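Local coordinates for 3-hydroxyacyl-CoA dehydrogenase (Archaeoglobus fulgidus, PDB 1ZEJ), which probably works as a homodimeric NAD-dependent dehydrogenase, with 3-hydroxyacyl-CoA or L-gulonate as its suggested substrate, at residues A30-H35 and E56-K61; E36-D41 and E63-L68. All coordinates share one frame; numbering follows the deposited sequence.

Contact 1. Residues A30-H35 and E56-K61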
loop_
_atom_site.group_PDB
_atom_site.type_symbol
_atom_site.label_atom_id
_atom_site.label_comp_id
_atom_site.label_asym_id
_atom_site.label_seq_id
_atom_site.Cartn_x
_atom_site.Cartn_y
_atom_site.Cartn_z
ATOM N N ALA A 30 20.072 -10.493 13.107
ATOM C CA ALA A 30 18.925 -11.365 12.815
ATOM C C ALA A 30 19.290 -12.849 12.904
ATOM O O ALA A 30 18.592 -13.650 13.519
ATOM C CB ALA A 30 18.357 -11.030 11.425
ATOM N N ILE A 31 20.426 -13.208 12.324
ATOM C CA ILE A 31 20.826 -14.596 12.273
ATOM C C ILE A 31 21.346 -15.144 13.643
ATOM O O ILE A 31 21.149 -16.321 13.967
ATOM C CB ILE A 31 21.872 -14.754 11.142
ATOM C CG1 ILE A 31 21.163 -14.530 9.801
ATOM C CG2 ILE A 31 22.539 -16.141 11.186
ATOM C CD1 ILE A 31 22.026 -14.581 8.618
ATOM N N ALA A 32 22.023 -14.294 14.413
ATOM C CA ALA A 32 22.648 -14.687 15.635
ATOM C C ALA A 32 21.642 -15.081 16.707
ATOM O O ALA A 32 22.042 -15.711 17.681
ATOM C CB ALA A 32 23.552 -13.594 16.154
ATOM N N SER A 33 20.361 -14.726 16.500
ATOM C CA SER A 33 19.269 -15.184 17.343
ATOM C C SER A 33 19.205 -16.710 17.432
ATOM O O SER A 33 18.909 -17.230 18.510
ATOM C CB SER A 33 17.919 -14.603 16.890
ATOM O OG SER A 33 17.591 -14.968 15.570
ATOM N N LYS A 34 19.536 -17.397 16.326
ATOM C CA LYS A 34 19.444 -18.848 16.212
ATOM C C LYS A 34 20.755 -19.546 15.816
ATOM O O LYS A 34 20.899 -20.738 16.049
ATOM C CB LYS A 34 18.351 -19.230 15.196
ATOM C CG LYS A 34 16.889 -19.139 15.725
ATOM C CD LYS A 34 16.487 -17.691 15.941
ATOM C CE LYS A 34 15.042 -17.340 15.518
ATOM N NZ LYS A 34 14.923 -15.875 15.109
ATOM N N HIS A 35 21.715 -18.822 15.245
ATOM C CA HIS A 35 22.879 -19.456 14.621
ATOM C C HIS A 35 24.180 -18.747 14.980
ATOM O O HIS A 35 24.197 -17.659 15.560
ATOM C CB HIS A 35 22.723 -19.415 13.111
ATOM C CG HIS A 35 21.513 -20.127 12.609
ATOM N ND1 HIS A 35 21.377 -21.497 12.672
ATOM C CD2 HIS A 35 20.396 -19.664 12.006
ATOM C CE1 HIS A 35 20.210 -21.844 12.163
ATOM N NE2 HIS A 35 19.595 -20.751 11.745
ATOM N N GLU A 56 24.292 -7.128 23.450
ATOM C CA GLU A 56 25.381 -7.776 24.179
ATOM C C GLU A 56 25.203 -9.295 24.277
ATOM O O GLU A 56 26.153 -10.038 24.150
ATOM C CB GLU A 56 25.528 -7.134 25.578
ATOM C CG GLU A 56 26.887 -7.358 26.180
ATOM C CD GLU A 56 27.269 -6.346 27.260
ATOM O OE1 GLU A 56 26.683 -5.238 27.333
ATOM O OE2 GLU A 56 28.202 -6.664 28.032
ATOM N N GLU A 57 23.966 -9.745 24.454
ATOM C CA GLU A 57 23.652 -11.172 24.551
ATOM C C GLU A 57 23.988 -11.958 23.297
ATOM O O GLU A 57 24.131 -13.183 23.383
ATOM C CB GLU A 57 22.167 -11.426 24.813
ATOM C CG GLU A 57 21.404 -10.334 25.591
ATOM C CD GLU A 57 20.968 -9.196 24.686
ATOM O OE1 GLU A 57 20.345 -9.481 23.629
ATOM O OE2 GLU A 57 21.279 -8.033 25.050
ATOM N N LEU A 58 24.067 -11.277 22.141
ATOM C CA LEU A 58 24.378 -11.950 20.884
ATOM C C LEU A 58 25.873 -12.026 20.582
ATOM O O LEU A 58 26.253 -12.733 19.662
ATOM C CB LEU A 58 23.668 -11.281 19.706
ATOM C CG LEU A 58 22.150 -11.284 19.850
ATOM C CD1 LEU A 58 21.503 -10.511 18.762
ATOM C CD2 LEU A 58 21.619 -12.705 19.914
ATOM N N LEU A 59 26.704 -11.327 21.357
ATOM C CA LEU A 59 28.109 -11.183 20.988
ATOM C C LEU A 59 28.835 -12.503 21.118
ATOM O O LEU A 59 29.816 -12.729 20.415
ATOM C CB LEU A 59 28.816 -10.082 21.791
ATOM C CG LEU A 59 28.575 -8.630 21.349
ATOM C CD1 LEU A 59 29.186 -7.695 22.388
ATOM C CD2 LEU A 59 29.126 -8.342 19.943
ATOM N N SER A 60 28.318 -13.397 21.964
ATOM C CA SER A 60 28.901 -14.736 22.114
ATOM C C SER A 60 28.703 -15.598 20.836
ATOM O O SER A 60 29.439 -16.543 20.608
ATOM C CB SER A 60 28.325 -15.435 23.369
ATOM O OG SER A 60 26.969 -15.809 23.159
ATOM N N LYS A 61 27.764 -15.238 19.978
ATOM C CA LYS A 61 27.505 -16.012 18.755
ATOM C C LYS A 61 28.166 -15.429 17.479
ATOM O O LYS A 61 28.057 -16.018 16.414
ATOM C CB LYS A 61 25.996 -16.123 18.530
ATOM C CG LYS A 61 25.217 -16.775 19.708
ATOM C CD LYS A 61 24.855 -18.224 19.379
ATOM C CE LYS A 61 23.422 -18.362 18.800
ATOM N NZ LYS A 61 23.073 -19.799 18.443
#
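His35 faces Lys61 with its backbone carbonyl and sends its imidazole elsewhere. One face of that ring has Lys34 CB 3.8 Å above its plane, toward the rim; the ring also stacks with Phe159, and ND1 is hydrogen-bonded to Met13 N. Lys61 itself comes across from the other segment, 56-61, the loop between helix 44-53 and strand 62-65. Bent at both chi2 (-103°) and chi3 (-95°), its chain curls over the carbonyl oxygens of Ala32, Lys34 and His35, in the turn that follows helix 22-32. CE lies against two of them, 3.2 Å from Ala32 O and 3.4 Å from His35 O, and NZ makes a weak hydrogen bond of 3.4 Å to Lys34 O. Beside these carbonyls lies a small apolar patch. Ala32 CB points at the loop and meets Leu58 CB and Lys61 CB, each at 4.2 Å, while Leu58 CD2 lies 3.8 Å from Ala32 O; Ile62 of the edge strand also touches the alanine. The ammonium of Lys34 is used elsewhere: NZ donates to Ser33 OG and to Leu163 O, and Ser33 OG donates to Ala30 O. The contact thus joins the C-terminal part of helix 22-32, the first Rossmann helix, and the turn after it to the loop leading into the edge strand. The positive end of Lys61 is probably favoured by the cluster of carbonyl oxygens at and after the helix, although its one hydrogen bond across the contact is weak.

Contact 2. Residues E36-D41 and E63-L68; sequences EVVLQD and EFTTTL
Glu63 O is held by two neighbours on strand 36-40: Leu39 N donates to it at 2.8 Å, almost straight at 172°, and Val38 CA adds a longer CA-H...O contact. The same parallel pattern continues on both sides, with Glu63 N bonded to Val37 O, Thr65 N to Leu39 O and Asp41 N to Thr65 O. Side chains pair across this register. Val38 CG1 presses on Thr65 CG2 at 3.5 Å, a tight fit, and on the opposite face of the sheet, that of Leu39 and Phe64, CD2 of Leu39 meets CE2 of Phe64 obliquely at 3.9 Å. Gln40 reaches past the end of the short partner strand: a bend at chi2 (-92°) carries NE2 to Thr66 O, 3.1 Å away. That oxygen lies in the plane of the Gln40 amide, yet the donor stands well above the carbonyl plane of Thr66. Leu68 CD2 packs against Gln40 CD at 3.9 Å. With an alanine in place of Gln40, Thr66 O would probably lose this donor and a gap would be likely to open beside Leu68. The chain of 63-68 turns here: Thr65 OG1 accepts from Thr67 N in an ST turn. Helix 44-53 links the two strands in a beta-alpha-beta unit of the Rossmann fold and touches Phe64 through Arg51; strand 14-18 flanks 36-40 on its other edge, its Phe16 meeting Val38 and Gln40.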
loop_
_atom_site.group_PDB
_atom_site.type_symbol
_atom_site.label_atom_id
_atom_site.label_comp_id
_atom_site.label_asym_id
_atom_site.label_seq_id
_atom_site.Cartn_x
_atom_site.Cartn_y
_atom_site.Cartn_z
ATOM N N GLU A 36 25.285 -19.389 14.676
ATOM C CA GLU A 36 26.561 -18.708 14.806
ATOM C C GLU A 36 26.844 -17.899 13.566
ATOM O O GLU A 36 26.503 -18.313 12.458
ATOM C CB GLU A 36 27.672 -19.708 15.012
ATOM C CG GLU A 36 27.547 -20.383 16.338
ATOM C CD GLU A 36 28.582 -21.437 16.500
ATOM O OE1 GLU A 36 28.667 -22.319 15.611
ATOM O OE2 GLU A 36 29.300 -21.370 17.521
ATOM N N VAL A 37 27.493 -16.756 13.754
ATOM C CA VAL A 37 27.817 -15.884 12.661
ATOM C C VAL A 37 29.297 -15.521 12.656
ATOM O O VAL A 37 29.883 -15.232 13.698
ATOM C CB VAL A 37 26.970 -14.589 12.751
ATOM C CG1 VAL A 37 27.328 -13.617 11.635
ATOM C CG2 VAL A 37 25.468 -14.961 12.677
ATOM N N VAL A 38 29.865 -15.514 11.463
ATOM C CA VAL A 38 31.142 -14.821 11.213
ATOM C C VAL A 38 30.868 -13.541 10.380
ATOM O O VAL A 38 30.344 -13.600 9.259
ATOM C CB VAL A 38 32.139 -15.743 10.514
ATOM C CG1 VAL A 38 33.460 -15.004 10.346
ATOM C CG2 VAL A 38 32.366 -16.999 11.323
ATOM N N LEU A 39 31.193 -12.397 10.939
ATOM C CA LEU A 39 30.973 -11.113 10.282
ATOM C C LEU A 39 32.309 -10.579 9.838
ATOM O O LEU A 39 33.194 -10.310 10.682
ATOM C CB LEU A 39 30.323 -10.145 11.247
ATOM C CG LEU A 39 30.013 -8.724 10.699
ATOM C CD1 LEU A 39 29.061 -8.792 9.536
ATOM C CD2 LEU A 39 29.436 -7.842 11.793
ATOM N N GLN A 40 32.459 -10.420 8.528
ATOM C CA GLN A 40 33.747 -10.050 7.911
ATOM C C GLN A 40 33.669 -8.640 7.264
ATOM O O GLN A 40 32.665 -8.253 6.712
ATOM C CB GLN A 40 34.164 -11.086 6.878
ATOM C CG GLN A 40 35.540 -10.850 6.258
ATOM C CD GLN A 40 35.506 -10.041 4.985
ATOM O OE1 GLN A 40 34.491 -10.021 4.293
ATOM N NE2 GLN A 40 36.633 -9.404 4.638
ATOM N N ASP A 41 34.745 -7.895 7.366
ATOM C CA ASP A 41 34.878 -6.652 6.647
ATOM C C ASP A 41 36.373 -6.387 6.554
ATOM O O ASP A 41 37.083 -6.677 7.489
ATOM C CB ASP A 41 34.204 -5.514 7.447
ATOM C CG ASP A 41 33.909 -4.283 6.554
ATOM O OD1 ASP A 41 34.888 -3.643 6.165
ATOM O OD2 ASP A 41 32.731 -4.011 6.207
ATOM N N GLU A 63 31.609 -13.893 15.462
ATOM C CA GLU A 63 33.057 -13.690 15.345
ATOM C C GLU A 63 33.223 -12.530 14.381
ATOM O O GLU A 63 32.554 -12.486 13.348
ATOM C CB GLU A 63 33.779 -14.933 14.832
ATOM C CG GLU A 63 35.260 -14.674 14.424
ATOM C CD GLU A 63 35.996 -15.943 13.982
ATOM O OE1 GLU A 63 35.431 -17.046 14.146
ATOM O OE2 GLU A 63 37.140 -15.825 13.493
ATOM N N PHE A 64 34.067 -11.574 14.739
ATOM C CA PHE A 64 34.403 -10.486 13.841
ATOM C C PHE A 64 35.775 -10.779 13.225
ATOM O O PHE A 64 36.717 -11.133 13.947
ATOM C CB PHE A 64 34.426 -9.178 14.596
ATOM C CG PHE A 64 33.123 -8.863 15.289
ATOM C CD1 PHE A 64 32.843 -9.399 16.542
ATOM C CD2 PHE A 64 32.210 -8.008 14.713
ATOM C CE1 PHE A 64 31.637 -9.129 17.182
ATOM C CE2 PHE A 64 31.012 -7.706 15.376
ATOM C CZ PHE A 64 30.749 -8.288 16.596
ATOM N N THR A 65 35.911 -10.602 11.918
ATOM C CA THR A 65 37.187 -10.891 11.260
ATOM C C THR A 65 37.387 -10.065 10.006
ATOM O O THR A 65 36.428 -9.600 9.397
ATOM C CB THR A 65 37.213 -12.383 10.875
ATOM O OG1 THR A 65 38.451 -12.721 10.262
ATOM C CG2 THR A 65 36.094 -12.742 9.933
ATOM N N THR A 66 38.640 -9.960 9.573
ATOM C CA THR A 66 38.924 -9.324 8.303
ATOM C C THR A 66 39.244 -10.302 7.199
ATOM O O THR A 66 39.398 -9.870 6.051
ATOM C CB THR A 66 40.127 -8.368 8.419
ATOM O OG1 THR A 66 41.252 -9.074 8.982
ATOM C CG2 THR A 66 39.792 -7.203 9.343
ATOM N N THR A 67 39.312 -11.603 7.513
ATOM C CA THR A 67 39.710 -12.611 6.536
ATOM C C THR A 67 38.615 -13.675 6.263
ATOM O O THR A 67 37.556 -13.702 6.911
ATOM C CB THR A 67 41.061 -13.260 6.985
ATOM O OG1 THR A 67 40.949 -13.704 8.337
ATOM C CG2 THR A 67 42.165 -12.224 6.897
ATOM N N LEU A 68 38.905 -14.573 5.324
ATOM C CA LEU A 68 37.909 -15.474 4.757
ATOM C C LEU A 68 38.111 -16.929 5.111
ATOM O O LEU A 68 37.415 -17.805 4.548
ATOM C CB LEU A 68 37.947 -15.349 3.239
ATOM C CG LEU A 68 37.554 -13.970 2.661
ATOM C CD1 LEU A 68 37.594 -14.086 1.138
ATOM C CD2 LEU A 68 36.210 -13.441 3.146
#

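How the contacts relate
Contacts 1 and 2 have centres 13 Å apart and follow one another along the same two pieces of chain: 30-35 runs into 36-41, and 56-61 into 63-68 by way of Ile62. Lys61 O probably accepts a hydrogen bond from Val37 N at 2.8 Å, so the strand pairing of contact 2 begins where contact 1 leaves off. Ile31 CG2 packs on Val37 CG2 at 3.5 Å, and Leu59 CD2 on Phe64 CZ at 3.7 Å. Contact 2 holds Asp41, itself predicted to bind NAD; its OD2 accepts from Ala20 N, in the same predicted site. The side chain of Ala32 in contact 1 is about 12 Å from that of Gly24, another predicted NAD-binding residue.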